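Local coordinates for Ras GTPase-activating-like protein rng2 (Schizosaccharomyces pombe, PDB 1P2X) that binds actin filaments through its calponin-homology domain and is required to build the contractile F-actin ring at the division site, at residues A[12-16]-A[106-110]. Residues are numbered along the deposited sequence; the frame is centred on the assembly and turned at random.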
loop_
_atom_site.group_PDB
_atom_site.type_symbol
_atom_site.label_atom_id
_atom_site.label_comp_id
_atom_site.label_asym_id
_atom_site.label_seq_id
_atom_site.Cartn_x
_atom_site.Cartn_y
_atom_site.Cartn_z
ATOM N N ARG A 12 7.298 2.760 -6.294
ATOM C CA ARG A 12 6.113 3.261 -5.626
ATOM C C ARG A 12 5.761 2.357 -4.450
ATOM O O ARG A 12 5.445 2.841 -3.358
ATOM C CB ARG A 12 4.939 3.360 -6.604
ATOM C CG ARG A 12 5.252 4.159 -7.897
ATOM C CD ARG A 12 5.405 5.672 -7.663
ATOM N NE ARG A 12 6.738 6.085 -7.216
ATOM C CZ ARG A 12 7.792 6.228 -8.011
ATOM N NH1 ARG A 12 7.690 5.993 -9.314
ATOM N NH2 ARG A 12 8.950 6.642 -7.514
ATOM N N VAL A 13 5.814 1.045 -4.668
ATOM C CA VAL A 13 5.520 0.075 -3.616
ATOM C C VAL A 13 6.554 0.189 -2.485
ATOM O O VAL A 13 6.210 0.137 -1.303
ATOM C CB VAL A 13 5.521 -1.383 -4.166
ATOM C CG1 VAL A 13 5.183 -2.371 -3.051
ATOM C CG2 VAL A 13 4.532 -1.525 -5.300
ATOM N N ASP A 14 7.820 0.360 -2.860
ATOM C CA ASP A 14 8.908 0.493 -1.888
ATOM C C ASP A 14 8.713 1.735 -1.003
ATOM O O ASP A 14 8.924 1.690 0.209
ATOM C CB ASP A 14 10.253 0.587 -2.622
ATOM C CG ASP A 14 11.430 0.389 -1.705
ATOM O OD1 ASP A 14 12.231 1.339 -1.518
ATOM O OD2 ASP A 14 11.591 -0.725 -1.154
ATOM N N GLU A 15 8.320 2.840 -1.627
ATOM C CA GLU A 15 8.087 4.098 -0.919
ATOM C C GLU A 15 6.941 3.990 0.100
ATOM O O GLU A 15 7.049 4.486 1.220
ATOM C CB GLU A 15 7.804 5.223 -1.930
ATOM C CG GLU A 15 9.005 5.591 -2.798
ATOM C CD GLU A 15 8.616 6.317 -4.071
ATOM O OE1 GLU A 15 7.409 6.592 -4.256
ATOM O OE2 GLU A 15 9.511 6.612 -4.892
ATOM N N ALA A 16 5.852 3.341 -0.298
ATOM C CA ALA A 16 4.710 3.142 0.586
ATOM C C ALA A 16 5.109 2.196 1.727
ATOM O O ALA A 16 4.692 2.389 2.869
ATOM C CB ALA A 16 3.526 2.555 -0.198
ATOM N N ILE A 106 -1.678 0.632 -2.908
ATOM C CA ILE A 106 -0.418 1.357 -2.819
ATOM C C ILE A 106 -0.669 2.840 -3.089
ATOM O O ILE A 106 -0.084 3.708 -2.449
ATOM C CB ILE A 106 0.601 0.804 -3.845
ATOM C CG1 ILE A 106 0.865 -0.684 -3.573
ATOM C CG2 ILE A 106 1.894 1.590 -3.790
ATOM C CD1 ILE A 106 1.234 -0.993 -2.121
ATOM N N TYR A 107 -1.544 3.110 -4.056
ATOM C CA TYR A 107 -1.923 4.474 -4.424
ATOM C C TYR A 107 -2.619 5.139 -3.239
ATOM O O TYR A 107 -2.312 6.270 -2.875
ATOM C CB TYR A 107 -2.866 4.433 -5.630
ATOM C CG TYR A 107 -3.384 5.784 -6.087
ATOM C CD1 TYR A 107 -2.514 6.783 -6.525
ATOM C CD2 TYR A 107 -4.748 6.053 -6.094
ATOM C CE1 TYR A 107 -3.001 8.018 -6.955
ATOM C CE2 TYR A 107 -5.243 7.277 -6.514
ATOM C CZ TYR A 107 -4.370 8.253 -6.940
ATOM O OH TYR A 107 -4.869 9.470 -7.328
ATOM N N CYS A 108 -3.551 4.420 -2.630
ATOM C CA CYS A 108 -4.268 4.949 -1.489
ATOM C C CYS A 108 -3.286 5.290 -0.370
ATOM O O CYS A 108 -3.398 6.348 0.268
ATOM C CB CYS A 108 -5.314 3.940 -1.005
ATOM S SG CYS A 108 -6.178 4.442 0.503
ATOM N N ILE A 109 -2.305 4.419 -0.147
ATOM C CA ILE A 109 -1.315 4.649 0.905
ATOM C C ILE A 109 -0.479 5.914 0.672
ATOM O O ILE A 109 -0.147 6.629 1.620
ATOM C CB ILE A 109 -0.384 3.434 1.052
ATOM C CG1 ILE A 109 -1.173 2.252 1.638
ATOM C CG2 ILE A 109 0.823 3.790 1.918
ATOM C CD1 ILE A 109 -0.398 0.970 1.723
ATOM N N HIS A 110 -0.133 6.183 -0.586
ATOM C CA HIS A 110 0.644 7.373 -0.914
ATOM C C HIS A 110 -0.193 8.632 -0.618
ATOM O O HIS A 110 0.286 9.575 0.012
ATOM C CB HIS A 110 1.058 7.374 -2.395
ATOM C CG HIS A 110 2.290 6.572 -2.696
ATOM N ND1 HIS A 110 3.413 7.130 -3.271
ATOM C CD2 HIS A 110 2.555 5.249 -2.560
ATOM C CE1 HIS A 110 4.317 6.188 -3.474
ATOM N NE2 HIS A 110 3.820 5.035 -3.059
#
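The imidazole of H110 meets segment 12-16 of helix 2-23 with its edge: R12 O and E15 OE1 both lie in the ring plane, while the A16 methyl comes in obliquely, CB 3.7 Å from H110 CD2. H110 NE2 gives its hydrogen to R12 O at 2.7 Å, a nearly straight bond. That carbonyl already accepts from A16 N within its own helix; the histidine comes to the other face of the carbonyl plane, so two N-H groups grip one oxygen. CG of H110 stands anti to its carbonyl carbon and beside the backbone N (chi1 -83°), a rotation that lets NE2 reach R12 O. Beside the bond, E15 OE1 sits 3.2 Å from H110 CE1, with carboxylate and ring planes 52° apart. This carboxylate is clasped side-on by R12: NE reaches OE1 from above the carboxylate plane, and NH2 forms a salt bridge to OE2 at 2.7 Å on its syn side. R12 bends at chi2 and chi3 to fold back onto E15, whose OE2 also accepts from S128 N. E15 OE1 would probably polarise the CE1 C-H of H110, with R12 offsetting much of the carboxylate's charge.

Alongside the polar patch, the A16 methyl packs on I109 CG2 at 3.6 Å and more loosely on I106 CG2. The latter branch also lies over the backbone of V13, 3.9 Å from its CA, and V13 CG2 touches I106 CG1. The small alanine faces the partner helix; the axes of segments 12-16 and 106-110 approach to 9.4 Å, their N-to-C directions 50° apart. The contact joins helices 2-23 and 102-117, deep in the helical bundle of the calponin-homology domain. F156 packs edge-to-face with H110, V13 and I106 reach helix 34-37, and the I109 side chain also touches W19 and I20, farther along helix 2-23.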